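Local coordinates for protein polyketide synthase (Lyngbya majuscula 19L, PDB 3QIT) that probably hydrolyses a polyketide thioester in curacin A biosynthesis and forms the terminal alkene by decarboxylation with loss of sulfate, at residues Gly63-His69 / Ser200-Ile205; Asp86-Gln90 / Arg116-Ile120; Glu122-Leu128 / Pro233-Gly239; Thr146-Leu151 / Ile210-Asn214; Ala173-Leu177 / Asn270-Asp274. All coordinates share one frame. Where two conformers were deposited one is given. Residues are numbered along the deposited sequence.

Contact 1. Residues Gly63-His69 / Ser200-Ile205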
# COMPACT_ATOMS: atom_id res chain seq x y z
N GLY B 63 -0.05 -12.17 -6.56
CA GLY B 63 1.30 -12.34 -7.09
C GLY B 63 1.92 -13.72 -6.94
O GLY B 63 3.03 -13.95 -7.41
N HIS B 64 1.20 -14.65 -6.29
CA HIS B 64 1.72 -16.00 -6.03
C HIS B 64 0.81 -17.01 -6.72
O HIS B 64 -0.36 -16.73 -6.97
CB HIS B 64 1.66 -16.32 -4.53
CG HIS B 64 2.60 -15.51 -3.68
ND1 HIS B 64 2.41 -14.16 -3.42
CD2 HIS B 64 3.72 -15.87 -3.02
CE1 HIS B 64 3.38 -13.73 -2.63
NE2 HIS B 64 4.20 -14.74 -2.39
N GLY B 65 1.35 -18.18 -7.03
CA GLY B 65 0.53 -19.30 -7.52
C GLY B 65 -0.24 -18.92 -8.76
O GLY B 65 0.33 -18.38 -9.71
N ARG B 66 -1.56 -19.12 -8.73
CA ARG B 66 -2.44 -18.71 -9.84
C ARG B 66 -3.28 -17.46 -9.59
O ARG B 66 -4.13 -17.10 -10.42
CB ARG B 66 -3.35 -19.90 -10.23
CG ARG B 66 -2.60 -21.12 -10.78
CD ARG B 66 -2.15 -20.88 -12.22
NE ARG B 66 -1.23 -21.91 -12.71
CZ ARG B 66 -1.60 -23.07 -13.27
NH1 ARG B 66 -2.89 -23.40 -13.38
NH2 ARG B 66 -0.68 -23.89 -13.73
N SER B 67 -3.04 -16.75 -8.47
CA SER B 67 -3.73 -15.49 -8.26
C SER B 67 -3.14 -14.38 -9.15
O SER B 67 -1.99 -14.48 -9.60
CB SER B 67 -3.68 -15.03 -6.79
OG SER B 67 -4.57 -15.80 -6.01
N SER B 68 -3.94 -13.35 -9.42
CA SER B 68 -3.48 -12.21 -10.25
C SER B 68 -2.21 -11.59 -9.75
O SER B 68 -1.95 -11.53 -8.54
CB SER B 68 -4.54 -11.10 -10.25
OG SER B 68 -5.70 -11.57 -10.82
N HIS B 69 -1.43 -11.07 -10.70
CA HIS B 69 -0.34 -10.15 -10.34
C HIS B 69 -0.94 -8.76 -10.23
O HIS B 69 -1.84 -8.39 -11.02
CB HIS B 69 0.75 -10.15 -11.41
CG HIS B 69 1.45 -11.47 -11.56
ND1 HIS B 69 2.58 -11.62 -12.33
CD2 HIS B 69 1.18 -12.69 -11.03
CE1 HIS B 69 2.98 -12.89 -12.27
NE2 HIS B 69 2.13 -13.55 -11.50
N SER B 200 6.04 -18.29 -12.68
CA SER B 200 4.86 -17.55 -13.12
C SER B 200 4.26 -16.68 -12.00
O SER B 200 3.28 -15.96 -12.22
CB SER B 200 3.83 -18.52 -13.70
OG SER B 200 3.41 -19.41 -12.69
N TRP B 201 4.89 -16.70 -10.83
CA TRP B 201 4.61 -15.72 -9.78
C TRP B 201 5.31 -14.38 -10.12
O TRP B 201 6.13 -14.31 -11.04
CB TRP B 201 4.95 -16.27 -8.39
CG TRP B 201 6.35 -16.81 -8.18
CD1 TRP B 201 6.75 -18.12 -8.28
CD2 TRP B 201 7.52 -16.05 -7.83
NE1 TRP B 201 8.11 -18.22 -7.97
CE2 TRP B 201 8.59 -16.96 -7.70
CE3 TRP B 201 7.74 -14.68 -7.55
CZ2 TRP B 201 9.89 -16.55 -7.36
CZ3 TRP B 201 9.04 -14.27 -7.20
CH2 TRP B 201 10.09 -15.21 -7.12
N ASP B 202 4.95 -13.32 -9.41
CA ASP B 202 5.39 -11.96 -9.81
C ASP B 202 6.81 -11.69 -9.33
O ASP B 202 7.02 -11.56 -8.13
CB ASP B 202 4.45 -10.91 -9.21
CG ASP B 202 4.61 -9.54 -9.84
OD1 ASP B 202 5.71 -9.25 -10.38
OD2 ASP B 202 3.64 -8.75 -9.80
N ALA B 203 7.76 -11.54 -10.25
CA ALA B 203 9.17 -11.34 -9.87
C ALA B 203 9.44 -10.18 -8.91
O ALA B 203 10.46 -10.18 -8.20
CB ALA B 203 10.05 -11.18 -11.13
N ILE B 204 8.55 -9.19 -8.89
CA ILE B 204 8.77 -8.04 -8.00
C ILE B 204 8.71 -8.41 -6.51
O ILE B 204 9.29 -7.72 -5.67
CB ILE B 204 7.80 -6.87 -8.34
CG1 ILE B 204 8.38 -5.53 -7.86
CG2 ILE B 204 6.41 -7.13 -7.78
CD1 ILE B 204 9.41 -4.92 -8.81
N ILE B 205 8.04 -9.53 -6.18
CA ILE B 205 7.79 -9.91 -4.80
C ILE B 205 9.05 -10.34 -4.06
O ILE B 205 9.15 -10.22 -2.84
CB ILE B 205 6.72 -11.02 -4.72
CG1 ILE B 205 5.40 -10.51 -5.29
CG2 ILE B 205 6.50 -11.47 -3.29
CD1 ILE B 205 4.35 -11.54 -5.38
O HOH W 1 0.87 -19.56 -12.17

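Contact 2. Residues Asp86-Gln90 / Arg116-Ile120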
# COMPACT_ATOMS: atom_id res chain seq x y z
N ASP B 86 -9.24 -11.29 4.46
CA ASP B 86 -10.57 -10.87 4.97
C ASP B 86 -11.65 -11.16 3.91
O ASP B 86 -12.72 -11.69 4.23
CB ASP B 86 -10.56 -9.38 5.30
CG ASP B 86 -11.65 -8.97 6.31
OD1 ASP B 86 -12.07 -9.79 7.17
OD2 ASP B 86 -12.05 -7.78 6.27
N ARG B 87 -11.37 -10.82 2.65
CA ARG B 87 -12.32 -11.12 1.57
C ARG B 87 -12.60 -12.63 1.44
O ARG B 87 -13.76 -13.03 1.26
CB ARG B 87 -11.80 -10.56 0.24
CG ARG B 87 -12.71 -10.86 -0.94
CD ARG B 87 -14.07 -10.18 -0.75
NE ARG B 87 -14.99 -10.49 -1.84
CZ ARG B 87 -15.82 -11.53 -1.83
NH1 ARG B 87 -15.85 -12.36 -0.79
NH2 ARG B 87 -16.63 -11.73 -2.86
N VAL B 88 -11.56 -13.46 1.55
CA VAL B 88 -11.70 -14.91 1.47
C VAL B 88 -12.58 -15.41 2.62
O VAL B 88 -13.49 -16.23 2.41
CB VAL B 88 -10.32 -15.63 1.52
CG1 VAL B 88 -10.53 -17.13 1.63
CG2 VAL B 88 -9.49 -15.31 0.26
N ILE B 89 -12.35 -14.89 3.82
CA ILE B 89 -13.18 -15.29 4.98
C ILE B 89 -14.64 -14.94 4.76
O ILE B 89 -15.54 -15.75 5.06
CB ILE B 89 -12.66 -14.68 6.28
CG1 ILE B 89 -11.33 -15.34 6.63
CG2 ILE B 89 -13.66 -14.92 7.45
CD1 ILE B 89 -10.49 -14.57 7.63
N GLN B 90 -14.89 -13.76 4.20
CA GLN B 90 -16.27 -13.33 3.92
C GLN B 90 -16.95 -14.29 2.95
O GLN B 90 -18.18 -14.41 2.95
CB GLN B 90 -16.34 -11.89 3.38
CG GLN B 90 -15.68 -10.79 4.24
CD GLN B 90 -15.92 -10.89 5.74
OE1 GLN B 90 -17.07 -10.88 6.21
NE2 GLN B 90 -14.83 -10.97 6.52
N ARG B 116 -10.76 -10.26 13.39
CA ARG B 116 -11.98 -11.03 13.28
C ARG B 116 -11.99 -12.22 14.26
O ARG B 116 -12.19 -13.37 13.84
CB ARG B 116 -12.13 -11.59 11.86
CG ARG B 116 -11.98 -10.57 10.73
CD ARG B 116 -13.09 -9.53 10.78
NE ARG B 116 -13.02 -8.60 9.64
CZ ARG B 116 -13.47 -7.35 9.66
NH1 ARG B 116 -14.00 -6.82 10.77
NH2 ARG B 116 -13.36 -6.61 8.56
N PRO B 117 -11.78 -11.96 15.56
CA PRO B 117 -11.69 -13.10 16.49
C PRO B 117 -12.89 -14.03 16.52
O PRO B 117 -12.72 -15.23 16.71
CB PRO B 117 -11.50 -12.41 17.86
CG PRO B 117 -12.04 -11.05 17.68
CD PRO B 117 -11.64 -10.68 16.28
N LYS B 118 -14.10 -13.50 16.33
CA LYS B 118 -15.29 -14.35 16.42
C LYS B 118 -15.34 -15.40 15.30
O LYS B 118 -16.02 -16.41 15.42
CB LYS B 118 -16.57 -13.51 16.43
CG LYS B 118 -16.65 -12.53 17.58
CD LYS B 118 -17.92 -11.70 17.48
CE LYS B 118 -18.03 -10.68 18.62
NZ LYS B 118 -17.12 -9.52 18.41
N LYS B 119 -14.58 -15.16 14.24
CA LYS B 119 -14.55 -16.06 13.10
C LYS B 119 -13.58 -17.23 13.25
O LYS B 119 -13.58 -18.14 12.42
CB LYS B 119 -14.25 -15.26 11.82
CG LYS B 119 -15.40 -14.28 11.49
CD LYS B 119 -15.16 -13.46 10.23
CE LYS B 119 -16.22 -12.37 10.06
NZ LYS B 119 -17.60 -12.92 9.89
N ILE B 120 -12.79 -17.23 14.32
CA ILE B 120 -11.65 -18.16 14.41
C ILE B 120 -11.81 -19.09 15.60
O ILE B 120 -11.78 -18.64 16.76
CB ILE B 120 -10.28 -17.44 14.54
CG1 ILE B 120 -10.08 -16.31 13.50
CG2 ILE B 120 -9.12 -18.45 14.50
CD1 ILE B 120 -10.30 -16.69 12.03

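Contact 3. Residues Glu122-Leu128 / Pro233-Gly239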
# COMPACT_ATOMS: atom_id res chain seq x y z
N GLU B 122 -9.74 -21.81 16.28
CA GLU B 122 -8.37 -22.00 16.78
C GLU B 122 -7.40 -21.40 15.78
O GLU B 122 -7.60 -21.52 14.58
CB GLU B 122 -8.03 -23.49 16.96
CG GLU B 122 -6.57 -23.78 17.44
CD GLU B 122 -6.41 -23.80 18.96
OE1 GLU B 122 -7.41 -24.03 19.66
OE2 GLU B 122 -5.27 -23.61 19.46
N LEU B 123 -6.37 -20.75 16.30
CA LEU B 123 -5.33 -20.12 15.50
C LEU B 123 -4.07 -20.95 15.63
O LEU B 123 -3.55 -21.12 16.74
CB LEU B 123 -5.08 -18.71 16.03
CG LEU B 123 -4.05 -17.85 15.33
CD1 LEU B 123 -4.45 -17.54 13.85
CD2 LEU B 123 -3.82 -16.54 16.14
N ILE B 124 -3.58 -21.47 14.51
CA ILE B 124 -2.41 -22.36 14.51
C ILE B 124 -1.30 -21.63 13.76
O ILE B 124 -1.40 -21.40 12.54
CB ILE B 124 -2.73 -23.72 13.84
CG1 ILE B 124 -3.84 -24.41 14.66
CG2 ILE B 124 -1.47 -24.61 13.82
CD1 ILE B 124 -4.68 -25.35 13.90
N LEU B 125 -0.25 -21.25 14.51
CA LEU B 125 0.81 -20.38 13.98
C LEU B 125 2.07 -21.20 13.79
O LEU B 125 2.72 -21.57 14.76
CB LEU B 125 1.04 -19.19 14.94
CG LEU B 125 -0.24 -18.39 15.17
CD1 LEU B 125 0.00 -17.33 16.24
CD2 LEU B 125 -0.72 -17.75 13.86
N VAL B 126 2.37 -21.53 12.54
CA VAL B 126 3.52 -22.40 12.26
C VAL B 126 4.70 -21.54 11.89
O VAL B 126 4.63 -20.80 10.90
CB VAL B 126 3.22 -23.40 11.13
CG1 VAL B 126 4.39 -24.38 10.94
CG2 VAL B 126 1.95 -24.19 11.46
N GLU B 127 5.74 -21.59 12.72
CA GLU B 127 6.97 -20.81 12.50
C GLU B 127 6.70 -19.32 12.38
O GLU B 127 7.04 -18.66 11.37
CB GLU B 127 7.74 -21.38 11.31
CG GLU B 127 8.40 -22.73 11.66
CD GLU B 127 9.72 -22.54 12.38
OE1 GLU B 127 10.60 -21.87 11.79
OE2 GLU B 127 9.87 -23.03 13.53
N LEU B 128 6.11 -18.77 13.43
CA LEU B 128 5.78 -17.36 13.50
C LEU B 128 7.06 -16.55 13.65
O LEU B 128 7.83 -16.81 14.56
CB LEU B 128 4.86 -17.10 14.71
CG LEU B 128 4.46 -15.64 14.88
CD1 LEU B 128 3.37 -15.23 13.86
CD2 LEU B 128 3.99 -15.40 16.33
N PRO B 233 -8.19 -18.97 20.97
CA PRO B 233 -7.30 -20.08 21.36
C PRO B 233 -6.21 -20.29 20.33
O PRO B 233 -6.49 -20.35 19.12
CB PRO B 233 -8.25 -21.28 21.41
CG PRO B 233 -9.60 -20.67 21.73
CD PRO B 233 -9.61 -19.40 20.92
N THR B 234 -4.97 -20.40 20.79
CA THR B 234 -3.83 -20.31 19.88
C THR B 234 -2.83 -21.42 20.16
O THR B 234 -2.65 -21.78 21.31
CB THR B 234 -3.14 -18.92 20.01
OG1 THR B 234 -4.08 -17.90 19.66
CG2 THR B 234 -1.91 -18.82 19.07
N THR B 235 -2.24 -21.98 19.10
CA THR B 235 -1.14 -22.92 19.20
C THR B 235 0.04 -22.41 18.40
O THR B 235 -0.10 -22.17 17.17
CB THR B 235 -1.56 -24.29 18.64
OG1 THR B 235 -2.69 -24.76 19.39
CG2 THR B 235 -0.41 -25.31 18.76
N LEU B 236 1.16 -22.21 19.10
CA LEU B 236 2.44 -21.88 18.47
C LEU B 236 3.18 -23.16 18.10
O LEU B 236 3.49 -23.98 18.97
CB LEU B 236 3.30 -20.99 19.39
CG LEU B 236 2.72 -19.62 19.72
CD1 LEU B 236 3.39 -19.01 20.98
CD2 LEU B 236 2.86 -18.65 18.50
N VAL B 237 3.47 -23.33 16.81
CA VAL B 237 4.13 -24.54 16.34
C VAL B 237 5.52 -24.20 15.83
O VAL B 237 5.68 -23.33 14.97
CB VAL B 237 3.31 -25.23 15.24
CG1 VAL B 237 3.93 -26.58 14.85
CG2 VAL B 237 1.85 -25.36 15.66
N TYR B 238 6.53 -24.90 16.34
CA TYR B 238 7.92 -24.66 15.90
C TYR B 238 8.61 -25.92 15.45
O TYR B 238 8.29 -27.02 15.92
CB TYR B 238 8.75 -24.07 17.02
CG TYR B 238 8.16 -22.86 17.69
CD1 TYR B 238 8.29 -21.58 17.11
CD2 TYR B 238 7.52 -22.97 18.92
CE1 TYR B 238 7.76 -20.45 17.75
CE2 TYR B 238 6.97 -21.85 19.55
CZ TYR B 238 7.11 -20.59 18.97
OH TYR B 238 6.58 -19.50 19.62
N GLY B 239 9.57 -25.75 14.55
CA GLY B 239 10.44 -26.85 14.15
C GLY B 239 11.59 -26.98 15.15
O GLY B 239 12.24 -25.99 15.50

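Contact 4. Residues Thr146-Leu151 / Ile210-Asn214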
# COMPACT_ATOMS: atom_id res chain seq x y z
N THR B 146 15.72 3.52 -1.86
CA THR B 146 15.89 2.14 -2.28
C THR B 146 14.56 1.54 -2.73
O THR B 146 14.49 0.82 -3.73
CB THR B 146 16.54 1.29 -1.15
OG1 THR B 146 17.83 1.83 -0.85
CG2 THR B 146 16.70 -0.16 -1.59
N CYS B 147 13.50 1.87 -2.01
CA CYS B 147 12.16 1.37 -2.32
C CYS B 147 11.62 1.92 -3.65
O CYS B 147 11.16 1.14 -4.50
CB CYS B 147 11.21 1.70 -1.18
SG CYS B 147 9.51 1.18 -1.56
N LEU B 148 11.71 3.23 -3.85
CA LEU B 148 11.24 3.87 -5.08
C LEU B 148 12.01 3.39 -6.30
O LEU B 148 11.44 3.18 -7.38
CB LEU B 148 11.30 5.39 -4.98
CG LEU B 148 10.00 6.09 -4.58
CD1 LEU B 148 9.55 5.59 -3.24
CD2 LEU B 148 10.18 7.60 -4.57
N ASP B 149 13.32 3.21 -6.14
CA ASP B 149 14.16 2.69 -7.24
C ASP B 149 13.74 1.26 -7.54
O ASP B 149 13.63 0.87 -8.71
CB ASP B 149 15.64 2.74 -6.87
CG ASP B 149 16.19 4.16 -6.81
OD1 ASP B 149 15.56 5.09 -7.36
OD2 ASP B 149 17.26 4.34 -6.21
N TYR B 150 13.49 0.49 -6.50
CA TYR B 150 13.08 -0.90 -6.72
C TYR B 150 11.70 -1.01 -7.39
O TYR B 150 11.54 -1.76 -8.37
CB TYR B 150 13.13 -1.71 -5.42
CG TYR B 150 12.80 -3.14 -5.67
CD1 TYR B 150 13.70 -3.99 -6.34
CD2 TYR B 150 11.56 -3.66 -5.29
CE1 TYR B 150 13.39 -5.31 -6.60
CE2 TYR B 150 11.23 -4.99 -5.55
CZ TYR B 150 12.16 -5.81 -6.20
OH TYR B 150 11.85 -7.12 -6.46
N LEU B 151 10.73 -0.25 -6.88
CA LEU B 151 9.37 -0.20 -7.44
C LEU B 151 9.35 0.09 -8.95
O LEU B 151 8.42 -0.34 -9.66
CB LEU B 151 8.54 0.88 -6.73
CG LEU B 151 8.17 0.77 -5.24
CD1 LEU B 151 7.64 2.12 -4.79
CD2 LEU B 151 7.15 -0.30 -4.96
N ILE B 210 12.86 -4.84 1.38
CA ILE B 210 13.01 -3.64 0.54
C ILE B 210 11.64 -3.07 0.15
O ILE B 210 11.51 -1.86 -0.07
CB ILE B 210 13.94 -3.92 -0.68
CG1 ILE B 210 15.39 -4.02 -0.21
CG2 ILE B 210 13.79 -2.85 -1.76
CD1 ILE B 210 16.25 -5.00 -1.00
N LEU B 211 10.63 -3.93 0.07
CA LEU B 211 9.25 -3.49 -0.09
C LEU B 211 8.50 -3.44 1.25
O LEU B 211 7.41 -2.87 1.34
CB LEU B 211 8.48 -4.36 -1.10
CG LEU B 211 8.76 -4.21 -2.61
CD1 LEU B 211 7.74 -4.99 -3.43
CD2 LEU B 211 8.80 -2.75 -3.06
N GLY B 212 9.10 -4.04 2.28
CA GLY B 212 8.49 -4.11 3.61
C GLY B 212 7.27 -5.01 3.66
O GLY B 212 6.39 -4.83 4.51
N LEU B 213 7.23 -5.98 2.75
CA LEU B 213 6.12 -6.92 2.60
C LEU B 213 5.94 -7.82 3.81
O LEU B 213 4.82 -8.18 4.17
CB LEU B 213 6.34 -7.79 1.36
CG LEU B 213 6.08 -7.15 -0.00
CD1 LEU B 213 6.92 -7.84 -1.07
CD2 LEU B 213 4.60 -7.25 -0.33
N ASN B 214 7.07 -8.18 4.43
CA ASN B 214 7.11 -9.17 5.50
C ASN B 214 6.34 -8.78 6.77
O ASN B 214 5.90 -9.65 7.52
CB ASN B 214 8.56 -9.52 5.85
CG ASN B 214 9.34 -10.05 4.65
OD1 ASN B 214 8.81 -10.75 3.79
ND2 ASN B 214 10.63 -9.70 4.59

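Contact 5. Residues Ala173-Leu177 / Asn270-Asp274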
# COMPACT_ATOMS: atom_id res chain seq x y z
N ALA B 173 15.85 -26.00 -1.98
CA ALA B 173 15.36 -25.05 -0.97
C ALA B 173 14.69 -25.77 0.20
O ALA B 173 14.79 -25.34 1.36
CB ALA B 173 14.41 -24.04 -1.59
N ILE B 174 13.98 -26.86 -0.12
CA ILE B 174 13.28 -27.68 0.88
C ILE B 174 13.59 -29.17 0.64
O ILE B 174 12.84 -29.87 -0.07
CB ILE B 174 11.73 -27.44 0.85
CG1 ILE B 174 11.42 -25.94 0.91
CG2 ILE B 174 11.07 -28.18 2.01
CD1 ILE B 174 9.93 -25.59 0.76
N PRO B 175 14.70 -29.67 1.23
CA PRO B 175 15.21 -31.01 0.93
C PRO B 175 14.24 -32.14 1.22
O PRO B 175 14.31 -33.18 0.56
CB PRO B 175 16.45 -31.11 1.83
CG PRO B 175 16.94 -29.71 1.89
CD PRO B 175 15.68 -28.88 2.01
N SER B 176 13.35 -31.94 2.18
CA SER B 176 12.37 -32.97 2.48
C SER B 176 11.29 -33.11 1.40
O SER B 176 10.50 -34.06 1.45
CB SER B 176 11.70 -32.69 3.82
OG SER B 176 10.82 -31.60 3.67
N LEU B 177 11.21 -32.17 0.44
CA LEU B 177 10.26 -32.33 -0.68
C LEU B 177 10.59 -33.60 -1.44
O LEU B 177 11.75 -33.86 -1.76
CB LEU B 177 10.32 -31.15 -1.66
CG LEU B 177 9.52 -29.87 -1.45
CD1 LEU B 177 9.90 -28.86 -2.54
CD2 LEU B 177 8.03 -30.14 -1.50
N ASN B 270 10.41 -25.41 7.42
CA ASN B 270 9.38 -25.76 6.45
C ASN B 270 8.55 -26.95 6.88
O ASN B 270 8.51 -28.00 6.23
CB ASN B 270 10.03 -25.94 5.09
CG ASN B 270 10.52 -24.64 4.54
OD1 ASN B 270 9.75 -23.68 4.41
ND2 ASN B 270 11.81 -24.57 4.23
N LEU B 271 7.86 -26.78 8.00
CA LEU B 271 7.12 -27.87 8.65
C LEU B 271 5.94 -28.39 7.82
O LEU B 271 5.55 -29.55 7.95
CB LEU B 271 6.63 -27.43 10.03
CG LEU B 271 7.67 -27.27 11.14
CD1 LEU B 271 6.99 -26.79 12.43
CD2 LEU B 271 8.44 -28.57 11.41
N HIS B 272 5.38 -27.54 6.96
CA HIS B 272 4.31 -27.98 6.08
C HIS B 272 4.78 -29.07 5.11
O HIS B 272 3.96 -29.81 4.56
CB HIS B 272 3.70 -26.78 5.33
CG HIS B 272 4.68 -26.02 4.49
ND1 HIS B 272 5.87 -25.53 5.00
CD2 HIS B 272 4.64 -25.64 3.19
CE1 HIS B 272 6.52 -24.90 4.04
NE2 HIS B 272 5.79 -24.95 2.94
N ILE B 273 6.10 -29.20 4.95
CA ILE B 273 6.66 -30.26 4.12
C ILE B 273 7.35 -31.31 5.02
O ILE B 273 7.11 -32.52 4.86
CB ILE B 273 7.69 -29.70 3.10
CG1 ILE B 273 7.08 -28.53 2.31
CG2 ILE B 273 8.21 -30.82 2.17
CD1 ILE B 273 5.78 -28.84 1.62
N ASP B 274 8.17 -30.83 5.96
CA ASP B 274 9.03 -31.68 6.81
C ASP B 274 8.22 -32.58 7.74
O ASP B 274 8.65 -33.69 8.07
CB ASP B 274 9.90 -30.81 7.73
CG ASP B 274 11.06 -30.15 7.01
OD1 ASP B 274 11.11 -30.18 5.77
OD2 ASP B 274 11.93 -29.58 7.72
O HOH W 2 13.46 -29.68 4.22

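Contact 1. Residues Gly63-His69 / Ser200-Ile205
His69 lays one face of its imidazole over the side chain of Asp202: CB of Asp202 stands 3.8 Å from the ring centroid and 14° off the ring normal, a CH-pi contact. At the ring edge, His69 NE2 gives a weak hydrogen bond to Ser200 O (2.8 Å, angle only 128°). The stronger link is between backbones, Asp202 N to Gly63 O at 2.8 Å and 164°. That same Gly63 O also touches Trp201 CB at 3.2 Å and Ile205 CD1 at 3.4 Å. Such crowding suits glycine at position 63, since a modelled CB would fall 2.4 Å from Ile205 CD1 and phi is positive (79°). Asp202 OD1 accepts from Ile204 N (3.2 Å), an Asx turn, while its OD2 bonds Tyr76. A water bridges Gly65 O (2.8 Å) and Ser200 OG (2.6 Å). On the first side, His64 to Ser67 form a type II' turn, with Ser67 N to His64 O at 3.1 Å and Gly65 at phi 57°. The Gly-His-Gly-Arg-Ser run, whose Arg66 N is held by Asp60, is the glycine-rich loop after strand 55-59 familiar from alpha/beta hydrolases, here clasped by the insertion between strands 120-126 and 234-239.

Contact 2. Residues Asp86-Gln90 / Arg116-Ile120
A two-pronged salt bridge ties helix 78-91 to the turn that leads from helix 104-115 into strand 120-126, two consecutive alpha-beta units of the alpha/beta hydrolase fold. Each carboxylate oxygen of Asp86 has its own donor: Arg116 NE reaches OD1 at 2.9 Å and 169°, and Arg116 NH2 reaches OD2 at 2.9 Å and 176°. The near-linear angles, with the carboxylate at the guanidinium edge, mark a well-formed bidentate pair. The remaining nitrogen, NH1, forms a salt bridge with Asp149 of the second subunit, so one arginine links the helix to the dimer partner, whose Leu148 packs on both Asp86 and Arg116.

Gln90, one turn further along the helix, serves Asp86 as well. Its NE2 donates to Asp86 O (3.2 Å, 143°), which already accepts the helical bond from Gln90 N (3.0 Å), and adds a weak bond to Asp86 OD1 (3.1 Å, 120°). On the other side the backbone supplies its own partners: Lys119 N bonds Arg116 O at 3.0 Å and Ile120 N bonds Pro117 O at 3.1 Å, closing the 3-10 turn. Beside the charged pair the contact is aliphatic. The buried Ile89 points at the turn, and its CG2 meets the methylene CD of Lys119 at 3.5 Å.

Contact 3. Residues Glu122-Leu128 / Pro233-Gly239
Val237 wedges between two residues of the neighbouring strand: its CG2 lies 3.9 Å from Ile124 CG2 and its CB 4.1 Å from Val126 CG2. On the other face of the sheet the roles reverse. There Leu125 CD1 drops into the notch between Thr234 CG2 (3.7 Å) and Leu236 CD2 (3.9 Å), while Leu236 CD2 is flanked in turn by Leu128 CD2 at 4.1 Å. Helix 104-115 covers Leu123, Leu125 and Leu128. These fits occur across a parallel strand pair in the central sheet of the alpha/beta hydrolase fold, where strands 122-126 and 234-239 run 4.8 Å apart at 13°. Five backbone bonds of 2.8 to 2.9 Å hold the register, from Leu123 N to Pro233 O through to Glu127 N to Val237 O. Carboxylates occupy both ends. Glu122 OE2 accepts from Thr235 OG1 (2.8 Å) and also meets Lys261 in a salt bridge. Past the strand, Glu127 adopts left-handed backbone angles (56/59), and its OE2 receives Gly239 N at 2.9 Å and 173°. Its OE1 takes bonds from Ser242 and His269, consistent with Glu127 being the acid of a Ser-His-Glu triad, with Ser103 as nucleophile.

Contact 4. Residues Thr146-Leu151 / Ile210-Asn214
Thr146 starts the contact with its methyl, CG2 resting 4.0 Å from Ile210 CG2, while its hydroxyl bonds back to Asn142 O within the helix. Cys147 is the buried residue of the group and lies nearest in the backbone, with CA atoms 5.8 Å apart between it and Ile210; its CB touches Ile210 O at 3.7 Å and its SG approaches Leu211 CD2 at 4.3 Å. Leu148 and Asp149 lie on another side of the helix and meet Arg116 of the second subunit, with Asp149 forming a salt bridge. A turn beyond Thr146, Tyr150 returns to the loop: CB packs on Ile210 CG2 (3.9 Å), and the ring edge, at CD2, faces Leu211 CD2 at 3.7 Å. The phenol oxygen is anchored separately on Ile204 O. Leu151 makes the tightest approach, CD2 to Leu211 CD2 at 3.5 Å, so that this one methyl sits among Cys147, Tyr150 and Leu151. Both segments belong to the probably lid-like insertion between strands 120-126 and 234-239. Mostly apolar contacts of 3.5 to 4.3 Å, without a direct hydrogen bond between the segments, impose little direction, consistent with a loop that is poorly ordered and preceded by two unmodelled residues, 208-209.

Contact 5. Residues Ala173-Leu177 / Asn270-Asp274
Ser176 adopts the p rotamer (chi1 73°), which brings OG to Asp274 OD1 as a hydrogen-bond donor at 2.6 Å. Asp274 meets it in the m rotamer, with a nearly flat chi2 of 11°; OD1 also receives a water, at 2.9 Å, that accepts from Ser176 N (3.0 Å), while OD2 takes Gly268 N. Serine and aspartate are therefore joined both directly and through the solvent bridge.

Beside this polar clasp, the CA-to-CB bond of Ile273 points at the turn, placing its CB 3.9 Å from Ile174 CG2; chi1 in m then brings Ile273 CG2 to Ser176 OG (3.1 Å) and Leu177 CD2 (3.7 Å). Leu177 extends as m,t (chi1 -85°, chi2 175°) to make that last contact, and Ile174, also m,t, places CG1 3.6 Å from Asn270 ND2. Asn270 stands at the N-cap position of the short helix, but its side chain makes no capping bond. Its backbone O accepts Ile273 N (3.0 Å) and Asp274 N (2.9 Å), the first bonds of that helix.

Ile174 to Leu177 form a type I turn, closed by Leu177 N to Ile174 O at 2.9 Å, between helices 163-173 and 179-188 of the probably lid-like insertion. Leu177 and Ile273 both pack on helix 179-188, whereas Leu271 on the short helix reaches Val126 and Val237 of the central strands.

In the fold
Contact 3 lies in the central sheet and holds Glu127, the likely acid of the Ser103-His269-Glu127 triad. Contact 5 touches it through Leu271 CD1, 3.8 Å from Val126 CG1, and its Asn270, next in sequence to the presumed catalytic His269, ties that region to the insertion. The insertion spans residues between the two strands of contact 3, so contact 4 is nested within that loop. Contacts 1 and 4, centres 16 Å apart, join at Tyr150 OH and Ile204 O (2.7 Å). Contacts 2 and 4 have centres about 29 Å apart within one chain, yet both meet the second subunit, where Arg116 of one copy pairs with Asp149 of the other.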